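Local coordinates for DNA damage response protein Rtt109, putative (Neosartorya fumigata, PDB 5ZB9) that probably transfers the acetyl group of acetyl-CoA to lysine side chains of histone H3 in DNA replication, nucleosome assembly and the DNA damage response, at residues I176-E181 against R232-N237. Sequence-based numbering, arbitrary orientation.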
loop_
_atom_site.group_PDB
_atom_site.type_symbol
_atom_site.label_atom_id
_atom_site.label_comp_id
_atom_site.label_asym_id
_atom_site.label_seq_id
_atom_site.Cartn_x
_atom_site.Cartn_y
_atom_site.Cartn_z
ATOM N N ILE A 176 -1.823 12.102 -4.601
ATOM C CA ILE A 176 -1.542 11.173 -5.685
ATOM C C ILE A 176 -2.764 11.084 -6.576
ATOM O O ILE A 176 -2.668 11.208 -7.798
ATOM C CB ILE A 176 -1.192 9.774 -5.180
ATOM C CG1 ILE A 176 -0.063 9.848 -4.162
ATOM C CG2 ILE A 176 -0.810 8.876 -6.341
ATOM C CD1 ILE A 176 0.413 8.495 -3.698
ATOM N N LEU A 177 -3.909 10.871 -5.930
ATOM C CA LEU A 177 -5.203 10.786 -6.592
ATOM C C LEU A 177 -5.430 11.977 -7.519
ATOM O O LEU A 177 -5.859 11.818 -8.655
ATOM C CB LEU A 177 -6.322 10.704 -5.541
ATOM C CG LEU A 177 -7.775 11.001 -5.948
ATOM C CD1 LEU A 177 -8.346 9.950 -6.880
ATOM C CD2 LEU A 177 -8.651 11.149 -4.713
ATOM N N ARG A 178 -5.109 13.170 -7.033
ATOM C CA ARG A 178 -5.497 14.387 -7.725
ATOM C C ARG A 178 -4.493 14.865 -8.772
ATOM O O ARG A 178 -4.640 15.950 -9.322
ATOM C CB ARG A 178 -5.763 15.485 -6.700
ATOM C CG ARG A 178 -6.986 15.169 -5.875
ATOM C CD ARG A 178 -7.359 16.286 -4.954
ATOM N NE ARG A 178 -8.420 15.873 -4.045
ATOM C CZ ARG A 178 -9.708 15.885 -4.356
ATOM N NH1 ARG A 178 -10.095 16.296 -5.557
ATOM N NH2 ARG A 178 -10.610 15.490 -3.464
ATOM N N GLU A 179 -3.482 14.049 -9.051
ATOM C CA GLU A 179 -2.617 14.280 -10.198
ATOM C C GLU A 179 -3.259 13.700 -11.451
ATOM O O GLU A 179 -2.786 13.923 -12.561
ATOM C CB GLU A 179 -1.234 13.664 -9.975
ATOM C CG GLU A 179 -0.286 14.568 -9.194
ATOM C CD GLU A 179 -0.099 15.930 -9.856
ATOM O OE1 GLU A 179 -0.801 16.892 -9.458
ATOM O OE2 GLU A 179 0.748 16.039 -10.776
ATOM N N TYR A 180 -4.345 12.954 -11.260
ATOM C CA TYR A 180 -5.040 12.282 -12.351
ATOM C C TYR A 180 -6.404 12.901 -12.606
ATOM O O TYR A 180 -6.930 13.641 -11.773
ATOM C CB TYR A 180 -5.194 10.795 -12.047
ATOM C CG TYR A 180 -3.875 10.073 -11.891
ATOM C CD1 TYR A 180 -3.289 9.916 -10.642
ATOM C CD2 TYR A 180 -3.218 9.550 -12.994
ATOM C CE1 TYR A 180 -2.082 9.259 -10.500
ATOM C CE2 TYR A 180 -2.016 8.897 -12.861
ATOM C CZ TYR A 180 -1.449 8.753 -11.615
ATOM O OH TYR A 180 -0.240 8.094 -11.489
ATOM N N GLU A 181 -6.977 12.591 -13.761
ATOM C CA GLU A 181 -8.253 13.179 -14.153
ATOM C C GLU A 181 -9.425 12.568 -13.390
ATOM O O GLU A 181 -9.410 11.378 -13.069
ATOM C CB GLU A 181 -8.469 13.012 -15.658
ATOM C CG GLU A 181 -7.526 13.848 -16.491
ATOM C CD GLU A 181 -7.548 15.310 -16.088
ATOM O OE1 GLU A 181 -8.604 15.961 -16.257
ATOM O OE2 GLU A 181 -6.512 15.806 -15.589
ATOM N N ARG A 232 -18.519 14.014 -10.627
ATOM C CA ARG A 232 -17.173 13.455 -10.688
ATOM C C ARG A 232 -16.503 13.373 -9.323
ATOM O O ARG A 232 -15.482 14.025 -9.099
ATOM C CB ARG A 232 -16.290 14.282 -11.627
ATOM C CG ARG A 232 -16.489 14.006 -13.106
ATOM C CD ARG A 232 -17.080 15.216 -13.790
ATOM N NE ARG A 232 -16.376 15.577 -15.018
ATOM C CZ ARG A 232 -15.322 16.385 -15.062
ATOM N NH1 ARG A 232 -14.749 16.667 -16.226
ATOM N NH2 ARG A 232 -14.839 16.912 -13.943
ATOM N N PRO A 233 -17.063 12.565 -8.408
ATOM C CA PRO A 233 -16.415 12.452 -7.094
ATOM C C PRO A 233 -15.061 11.759 -7.202
ATOM O O PRO A 233 -14.860 10.914 -8.082
ATOM C CB PRO A 233 -17.410 11.618 -6.273
ATOM C CG PRO A 233 -18.146 10.802 -7.302
ATOM C CD PRO A 233 -18.218 11.657 -8.543
ATOM N N ARG A 234 -14.130 12.139 -6.334
ATOM C CA ARG A 234 -12.812 11.523 -6.329
ATOM C C ARG A 234 -12.702 10.513 -5.181
ATOM O O ARG A 234 -11.840 9.633 -5.205
ATOM C CB ARG A 234 -11.723 12.589 -6.220
ATOM C CG ARG A 234 -11.898 13.798 -7.147
ATOM C CD ARG A 234 -11.992 13.415 -8.627
ATOM N NE ARG A 234 -10.912 12.537 -9.081
ATOM C CZ ARG A 234 -9.699 12.960 -9.412
ATOM N NH1 ARG A 234 -9.405 14.243 -9.324
ATOM N NH2 ARG A 234 -8.775 12.104 -9.822
ATOM N N TRP A 235 -13.575 10.648 -4.179
ATOM C CA TRP A 235 -13.665 9.677 -3.086
ATOM C C TRP A 235 -15.034 9.009 -3.060
ATOM O O TRP A 235 -16.068 9.676 -3.081
ATOM C CB TRP A 235 -13.376 10.344 -1.740
ATOM C CG TRP A 235 -11.937 10.728 -1.610
ATOM C CD1 TRP A 235 -11.359 11.886 -2.034
ATOM C CD2 TRP A 235 -10.884 9.934 -1.048
ATOM N NE1 TRP A 235 -10.012 11.870 -1.764
ATOM C CE2 TRP A 235 -9.697 10.684 -1.155
ATOM C CE3 TRP A 235 -10.834 8.668 -0.457
ATOM C CZ2 TRP A 235 -8.469 10.211 -0.693
ATOM C CZ3 TRP A 235 -9.609 8.196 0.003
ATOM C CH2 TRP A 235 -8.446 8.966 -0.121
ATOM N N LEU A 236 -15.032 7.683 -3.021
ATOM C CA LEU A 236 -16.269 6.916 -3.002
ATOM C C LEU A 236 -16.242 5.921 -1.864
ATOM O O LEU A 236 -15.217 5.290 -1.613
ATOM C CB LEU A 236 -16.477 6.184 -4.324
ATOM C CG LEU A 236 -16.864 7.035 -5.527
ATOM C CD1 LEU A 236 -16.938 6.182 -6.772
ATOM C CD2 LEU A 236 -18.189 7.702 -5.263
ATOM N N ASN A 237 -17.372 5.781 -1.179
ATOM C CA ASN A 237 -17.512 4.781 -0.132
ATOM C C ASN A 237 -17.988 3.453 -0.711
ATOM O O ASN A 237 -19.134 3.066 -0.524
ATOM C CB ASN A 237 -18.478 5.278 0.953
ATOM C CG ASN A 237 -18.701 4.257 2.067
ATOM O OD1 ASN A 237 -19.773 4.218 2.673
ATOM N ND2 ASN A 237 -17.699 3.422 2.332
#
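Arg234 reaches from just before strand 235-236, which pairs in parallel with strand 202-208, to the C-terminal end of helix 162-177, where the chain leaves helical geometry at Arg178 in a type I beta turn from Leu177 to Tyr180; Leu177 packs on Ala205 and Leu321 of the mixed sheet of this Rtt109 acetyltransferase. The Arg234 chain is bent at chi2 and chi3 (-51°), which directs NE toward the turn. NH2 donates to Tyr180 O at 3.1 Å; this oxygen lies out of the guanidinium plane, and NH2 in turn stands above the Tyr180 carbonyl plane. A second bond from NH2, to Leu177 O at 3.2 Å, is weak, its N-H...O angle being only 120°. Leu177 O also accepts the amide of Tyr180. Ala203 O, on strand 202-208, is a further acceptor for NH2, which therefore ties the helix end to that strand. Leu177 CG lies 4.1 Å above the Arg234 guanidinium plane, towards the rim, and Glu181 C stands 3.6 Å above the opposite face, also towards the rim.

Arg178, extended from CG to NE, brings NH1 to 3.5 Å from Arg234 CG, the guanidinium planes 80° apart. Arg178 NH1 and Arg234 NH1 approach to 4.3 Å; salt bridges from Arg178 to Asp174 and Asp228 probably offset the repulsion. Arg178 NH2 sits at the edge of the Trp235 ring, in its plane. Asp174 OD1 accepts both Arg178 NE and Trp235 NE1, holding the indole beside the guanidinium. The Trp235 side chain is about 7 Å from that of Arg171, which binds CoA in another structure of this protein, so the contact borders the cofactor site. Beside the indole nitrogen, Leu177 CD2 meets the ring obliquely, 3.7 Å from Trp235 CE2.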